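Local coordinates for T9SS C-terminal target domain-containing protein (Bacteroides cellulosilyticus, PDB 5JVK) that probably hydrolyses O-glycosidic bonds, as a family 39 glycoside hydrolase from a gut symbiont, at residues Pro229-Leu234 with Ala268-Val273; Val279-Gly284 with Arg328-Leu334. One frame throughout, in Å; residues are numbered along the deposited sequence.

Contact 1: Pro229-Leu234 with Ala268-Val273; sequences PVKDYL and AFIIPV
Two aromatic rings meet edge-to-face: Phe269 drives its CE1-CZ edge into one face of Tyr233, with planes at 86° and centroids 5.0 Å apart. Phe269 CZ comes within 3.6 Å of Tyr233 CD2, off-centre toward the rim of the tyrosine ring. Val273 CG2 lies over one face of the Phe269 ring, while CB of Pro229 approaches that ring obliquely. Tyr233 carries CG anti to its backbone nitrogen (chi1 -164°), which sends the ring inward from helix 229-247 to the barrel strands, where OH hydrogen-bonds to Leu220 O at the end of strand 217-220.

Beside the rings, farther along the two segments, the packing is aliphatic. Pro229 CB sits 4.0 Å from both Pro272 CB and Val273 CG2, and it also faces the carbonyl oxygen of Phe269. Val230 brings CG2, the methyl beside its backbone nitrogen, to 3.3 Å from Pro272 O and against the Pro272 ring. At the other end Leu234 CD1 touches Val273 CG1 more loosely. The helix begins with a wide pi-type turn, in which Leu234 N donates to Pro229 O.

Replacing Tyr233 by alanine is likely to leave the Phe269 edge without a facing ring and Leu220 O without the hydroxyl, opening a gap between helix and strands.

Thus two successive helical elements outside a (beta/alpha)8 barrel, one following strand 217-220 and the other strand 252-255, are joined by shape and dispersion, with polarity turned inward to the strand end through the tyrosine hydroxyl.

Contact 2: Val279-Gly284 with Arg328-Leu334; sequences VDFQDG and RSDKKEL
Arg328 lays its CG against Val279 CG2, 3.9 Å away, and beyond this aliphatic part its chain bends at chi3 (77°) to bring the guanidinium edge to Asp280 O. Arg328 NH2 donates to Asp280 O at 2.8 Å, nearly straight at 172° and in the guanidinium plane. Within its own loop, whose type I turn runs from Arg328 to Lys331, Arg328 NH1 forms a salt bridge with Asp330 OD2 (2.8 Å) that holds the guanidinium in this pose. Over one guanidinium face stands Asp283 OD1, receiving no N-H; that carboxylate is held by Tyr241 and Lys245.

The Asp280 carboxylate grips Ser329 twice, with both oxygens using syn lone pairs: OD1 accepts from Ser329 N at 2.8 Å and OD2 from Ser329 OG at 2.6 Å. Asp330 OD1 closes an Asx turn with Lys332 N. Deeper in, Leu334 fits CD2 against Gln282 O and CD1 against Val279 CG2, and a water donates to both Asp283 O and Glu333 O.

Three direct hydrogen bonds thus join the loops entering strands 284-287 and 335-341, with Leu334 and Val279 packed beside them; on the partly exposed side, the arginine's charge probably offsets the carboxylates of Asp280, Asp283 and Asp330.

How the contacts relate
Contacts 1 and 2 lie on one side of the chain, with centres about 15 Å apart, and each is only partly buried. Contact 1 belongs to the helix layer where chain leaves the barrel strands, and joins helix 229-247 to helix 270-275 by rings and aliphatic groups. Contact 2 sits in loops entering neighbouring parallel strands; it is held chiefly by hydrogen bonds, with charges close by, Leu334 and Val279 as its apolar share, and exposed residues such as Ser329 at its border. Helix 270-275 connects them: Ile270, which faces away from helix 229-247, meets Leu334 of contact 2 through their CD1 atoms, and the Gln282 side chain also lies between the two contacts.

Contact 1: Pro229-Leu234 with Ala268-Val273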
loop_
_atom_site.group_PDB
_atom_site.type_symbol
_atom_site.label_atom_id
_atom_site.label_comp_id
_atom_site.label_asym_id
_atom_site.label_seq_id
_atom_site.Cartn_x
_atom_site.Cartn_y
_atom_site.Cartn_z
ATOM N N PRO A 229 -15.322 2.938 22.271
ATOM C CA PRO A 229 -13.984 2.599 22.776
ATOM C C PRO A 229 -13.935 2.079 24.222
ATOM O O PRO A 229 -13.325 1.037 24.475
ATOM C CB PRO A 229 -13.226 3.926 22.660
ATOM C CG PRO A 229 -13.864 4.617 21.511
ATOM C CD PRO A 229 -15.311 4.217 21.531
ATOM N N VAL A 230 -14.578 2.790 25.147
ATOM C CA VAL A 230 -14.487 2.473 26.578
ATOM C C VAL A 230 -15.521 1.430 27.016
ATOM O O VAL A 230 -15.178 0.480 27.720
ATOM C CB VAL A 230 -14.617 3.749 27.444
ATOM C CG1 VAL A 230 -14.511 3.417 28.933
ATOM C CG2 VAL A 230 -13.552 4.765 27.044
ATOM N N LYS A 231 -16.775 1.613 26.606
ATOM C CA LYS A 231 -17.890 0.778 27.084
ATOM C C LYS A 231 -18.039 -0.566 26.370
ATOM O O LYS A 231 -18.492 -1.528 26.987
ATOM C CB LYS A 231 -19.215 1.546 27.001
ATOM C CG LYS A 231 -19.290 2.743 27.936
ATOM C CD LYS A 231 -20.597 3.499 27.774
ATOM C CE LYS A 231 -20.598 4.775 28.602
ATOM N NZ LYS A 231 -21.853 5.554 28.428
ATOM N N ASP A 232 -17.690 -0.627 25.083
ATOM C CA ASP A 232 -17.838 -1.855 24.279
ATOM C C ASP A 232 -16.507 -2.521 23.937
ATOM O O ASP A 232 -16.327 -3.715 24.196
ATOM C CB ASP A 232 -18.613 -1.565 22.986
ATOM C CG ASP A 232 -20.035 -1.076 23.241
ATOM O OD1 ASP A 232 -20.638 -1.444 24.272
ATOM O OD2 ASP A 232 -20.555 -0.322 22.393
ATOM N N TYR A 233 -15.580 -1.757 23.361
ATOM C CA TYR A 233 -14.323 -2.317 22.850
ATOM C C TYR A 233 -13.351 -2.750 23.954
ATOM O O TYR A 233 -12.816 -3.855 23.900
ATOM C CB TYR A 233 -13.629 -1.332 21.899
ATOM C CG TYR A 233 -12.548 -1.975 21.056
ATOM C CD1 TYR A 233 -12.810 -2.400 19.751
ATOM C CD2 TYR A 233 -11.263 -2.170 21.565
ATOM C CE1 TYR A 233 -11.822 -2.994 18.979
ATOM C CE2 TYR A 233 -10.273 -2.768 20.804
ATOM C CZ TYR A 233 -10.558 -3.178 19.515
ATOM O OH TYR A 233 -9.569 -3.756 18.761
ATOM N N LEU A 234 -13.117 -1.884 24.938
ATOM C CA LEU A 234 -12.133 -2.166 25.994
ATOM C C LEU A 234 -12.447 -3.427 26.831
ATOM O O LEU A 234 -11.524 -4.168 27.170
ATOM C CB LEU A 234 -11.915 -0.932 26.889
ATOM C CG LEU A 234 -10.866 -1.002 28.008
ATOM C CD1 LEU A 234 -9.513 -1.491 27.505
ATOM C CD2 LEU A 234 -10.718 0.363 28.662
ATOM N N ALA A 268 -9.291 9.553 18.214
ATOM C CA ALA A 268 -10.676 9.358 18.655
ATOM C C ALA A 268 -10.921 7.999 19.317
ATOM O O ALA A 268 -11.827 7.884 20.140
ATOM C CB ALA A 268 -11.642 9.566 17.496
ATOM N N PHE A 269 -10.132 6.982 18.958
ATOM C CA PHE A 269 -10.213 5.664 19.604
ATOM C C PHE A 269 -9.279 5.564 20.807
ATOM O O PHE A 269 -9.698 5.141 21.885
ATOM C CB PHE A 269 -9.890 4.530 18.623
ATOM C CG PHE A 269 -9.712 3.188 19.290
ATOM C CD1 PHE A 269 -10.813 2.391 19.592
ATOM C CD2 PHE A 269 -8.441 2.732 19.645
ATOM C CE1 PHE A 269 -10.649 1.162 20.223
ATOM C CE2 PHE A 269 -8.273 1.506 20.276
ATOM C CZ PHE A 269 -9.377 0.719 20.565
ATOM N N ILE A 270 -8.013 5.925 20.609
ATOM C CA ILE A 270 -6.969 5.683 21.611
ATOM C C ILE A 270 -7.096 6.569 22.859
ATOM O O ILE A 270 -6.887 6.083 23.969
ATOM C CB ILE A 270 -5.540 5.764 20.995
ATOM C CG1 ILE A 270 -4.502 5.083 21.900
ATOM C CG2 ILE A 270 -5.122 7.199 20.700
ATOM C CD1 ILE A 270 -4.652 3.581 22.010
ATOM N N ILE A 271 -7.452 7.843 22.685
ATOM C CA ILE A 271 -7.519 8.786 23.817
ATOM C C ILE A 271 -8.563 8.379 24.883
ATOM O O ILE A 271 -8.244 8.401 26.073
ATOM C CB ILE A 271 -7.700 10.261 23.348
ATOM C CG1 ILE A 271 -6.437 10.731 22.606
ATOM C CG2 ILE A 271 -7.998 11.190 24.527
ATOM C CD1 ILE A 271 -6.576 12.070 21.908
ATOM N N PRO A 272 -9.798 8.015 24.471
ATOM C CA PRO A 272 -10.750 7.466 25.454
ATOM C C PRO A 272 -10.262 6.204 26.176
ATOM O O PRO A 272 -10.536 6.034 27.365
ATOM C CB PRO A 272 -11.986 7.133 24.610
ATOM C CG PRO A 272 -11.902 8.019 23.424
ATOM C CD PRO A 272 -10.448 8.301 23.176
ATOM N N VAL A 273 -9.551 5.339 25.451
ATOM C CA VAL A 273 -9.023 4.085 25.998
ATOM C C VAL A 273 -7.902 4.356 27.006
ATOM O O VAL A 273 -7.837 3.696 28.044
ATOM C CB VAL A 273 -8.532 3.134 24.874
ATOM C CG1 VAL A 273 -7.825 1.906 25.443
ATOM C CG2 VAL A 273 -9.697 2.698 23.988
#

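Contact 2: Val279-Gly284 with Arg328-Leu334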
loop_
_atom_site.group_PDB
_atom_site.type_symbol
_atom_site.label_atom_id
_atom_site.label_comp_id
_atom_site.label_asym_id
_atom_site.label_seq_id
_atom_site.Cartn_x
_atom_site.Cartn_y
_atom_site.Cartn_z
ATOM N N VAL A 279 -4.287 1.404 28.629
ATOM C CA VAL A 279 -3.026 1.383 27.863
ATOM C C VAL A 279 -2.325 0.013 27.787
ATOM O O VAL A 279 -1.769 -0.334 26.738
ATOM C CB VAL A 279 -2.028 2.461 28.381
ATOM C CG1 VAL A 279 -1.511 2.138 29.780
ATOM C CG2 VAL A 279 -0.869 2.649 27.409
ATOM N N ASP A 280 -2.366 -0.754 28.879
ATOM C CA ASP A 280 -1.657 -2.046 28.968
ATOM C C ASP A 280 -2.264 -3.179 28.143
ATOM O O ASP A 280 -1.580 -4.169 27.874
ATOM C CB ASP A 280 -1.555 -2.521 30.424
ATOM C CG ASP A 280 -0.632 -1.665 31.257
ATOM O OD1 ASP A 280 0.500 -1.380 30.809
ATOM O OD2 ASP A 280 -1.032 -1.284 32.375
ATOM N N PHE A 281 -3.527 -3.043 27.741
ATOM C CA PHE A 281 -4.238 -4.123 27.045
ATOM C C PHE A 281 -4.044 -4.138 25.519
ATOM O O PHE A 281 -4.783 -4.824 24.804
ATOM C CB PHE A 281 -5.721 -4.096 27.439
ATOM C CG PHE A 281 -5.938 -4.263 28.919
ATOM C CD1 PHE A 281 -5.928 -5.533 29.497
ATOM C CD2 PHE A 281 -6.103 -3.156 29.744
ATOM C CE1 PHE A 281 -6.105 -5.694 30.866
ATOM C CE2 PHE A 281 -6.279 -3.311 31.115
ATOM C CZ PHE A 281 -6.282 -4.581 31.676
ATOM N N GLN A 282 -3.058 -3.378 25.026
ATOM C CA GLN A 282 -2.588 -3.478 23.641
ATOM C C GLN A 282 -1.067 -3.380 23.561
ATOM O O GLN A 282 -0.407 -2.886 24.481
ATOM C CB GLN A 282 -3.158 -2.357 22.765
ATOM C CG GLN A 282 -4.591 -1.950 23.046
ATOM C CD GLN A 282 -4.724 -0.599 23.715
ATOM O OE1 GLN A 282 -4.008 -0.279 24.666
ATOM N NE2 GLN A 282 -5.655 0.203 23.222
ATOM N N ASP A 283 -0.533 -3.863 22.442
ATOM C CA ASP A 283 0.836 -3.571 22.019
ATOM C C ASP A 283 0.863 -2.377 21.052
ATOM O O ASP A 283 1.876 -1.686 20.937
ATOM C CB ASP A 283 1.454 -4.803 21.359
ATOM C CG ASP A 283 1.404 -6.032 22.251
ATOM O OD1 ASP A 283 1.692 -5.910 23.458
ATOM O OD2 ASP A 283 1.069 -7.122 21.743
ATOM N N GLY A 284 -0.245 -2.150 20.351
ATOM C CA GLY A 284 -0.397 -0.982 19.492
ATOM C C GLY A 284 -1.838 -0.787 19.067
ATOM O O GLY A 284 -2.704 -1.592 19.418
ATOM N N ARG A 328 2.991 2.488 28.339
ATOM C CA ARG A 328 2.412 1.376 29.100
ATOM C C ARG A 328 3.058 1.293 30.489
ATOM O O ARG A 328 4.043 1.992 30.763
ATOM C CB ARG A 328 2.624 0.052 28.361
ATOM C CG ARG A 328 1.965 -0.034 26.993
ATOM C CD ARG A 328 2.332 -1.335 26.302
ATOM N NE ARG A 328 1.565 -2.459 26.847
ATOM C CZ ARG A 328 2.046 -3.668 27.151
ATOM N NH1 ARG A 328 3.336 -3.980 26.994
ATOM N NH2 ARG A 328 1.216 -4.589 27.635
ATOM N N SER A 329 2.516 0.426 31.350
ATOM C CA SER A 329 3.071 0.190 32.695
ATOM C C SER A 329 4.513 -0.314 32.643
ATOM O O SER A 329 5.367 0.160 33.395
ATOM C CB SER A 329 2.206 -0.805 33.471
ATOM O OG SER A 329 0.917 -0.272 33.702
ATOM N N ASP A 330 4.781 -1.245 31.725
ATOM C CA ASP A 330 6.152 -1.718 31.453
ATOM C C ASP A 330 7.017 -0.739 30.621
ATOM O O ASP A 330 8.100 -1.110 30.163
ATOM C CB ASP A 330 6.131 -3.128 30.815
ATOM C CG ASP A 330 5.502 -3.164 29.416
ATOM O OD1 ASP A 330 5.111 -2.109 28.870
ATOM O OD2 ASP A 330 5.393 -4.276 28.859
ATOM N N LYS A 331 6.520 0.487 30.419
ATOM C CA LYS A 331 7.199 1.576 29.703
ATOM C C LYS A 331 7.426 1.351 28.194
ATOM O O LYS A 331 8.114 2.148 27.550
ATOM C CB LYS A 331 8.511 1.963 30.407
ATOM C CG LYS A 331 8.350 2.448 31.845
ATOM C CD LYS A 331 7.695 3.825 31.903
ATOM C CE LYS A 331 7.838 4.486 33.266
ATOM N NZ LYS A 331 6.894 3.920 34.267
ATOM N N LYS A 332 6.823 0.304 27.624
ATOM C CA LYS A 332 6.879 0.081 26.185
ATOM C C LYS A 332 5.921 1.060 25.520
ATOM O O LYS A 332 4.845 1.355 26.047
ATOM C CB LYS A 332 6.503 -1.359 25.812
ATOM C CG LYS A 332 7.407 -2.439 26.399
ATOM C CD LYS A 332 8.798 -2.451 25.775
ATOM C CE LYS A 332 9.759 -3.312 26.584
ATOM N NZ LYS A 332 11.176 -3.143 26.157
ATOM N N GLU A 333 6.333 1.568 24.366
ATOM C CA GLU A 333 5.551 2.532 23.611
ATOM C C GLU A 333 4.531 1.787 22.756
ATOM O O GLU A 333 4.863 0.765 22.159
ATOM C CB GLU A 333 6.495 3.344 22.733
ATOM C CG GLU A 333 5.863 4.550 22.079
ATOM C CD GLU A 333 6.900 5.510 21.542
ATOM O OE1 GLU A 333 7.027 5.624 20.306
ATOM O OE2 GLU A 333 7.599 6.140 22.361
ATOM N N LEU A 334 3.295 2.283 22.707
ATOM C CA LEU A 334 2.287 1.712 21.812
ATOM C C LEU A 334 2.635 2.057 20.360
ATOM O O LEU A 334 2.835 3.228 20.026
ATOM C CB LEU A 334 0.882 2.226 22.134
ATOM C CG LEU A 334 0.223 1.804 23.449
ATOM C CD1 LEU A 334 -1.130 2.490 23.574
ATOM C CD2 LEU A 334 0.066 0.293 23.536
HETATM O O HOH W 1 3.910 -1.816 22.897
#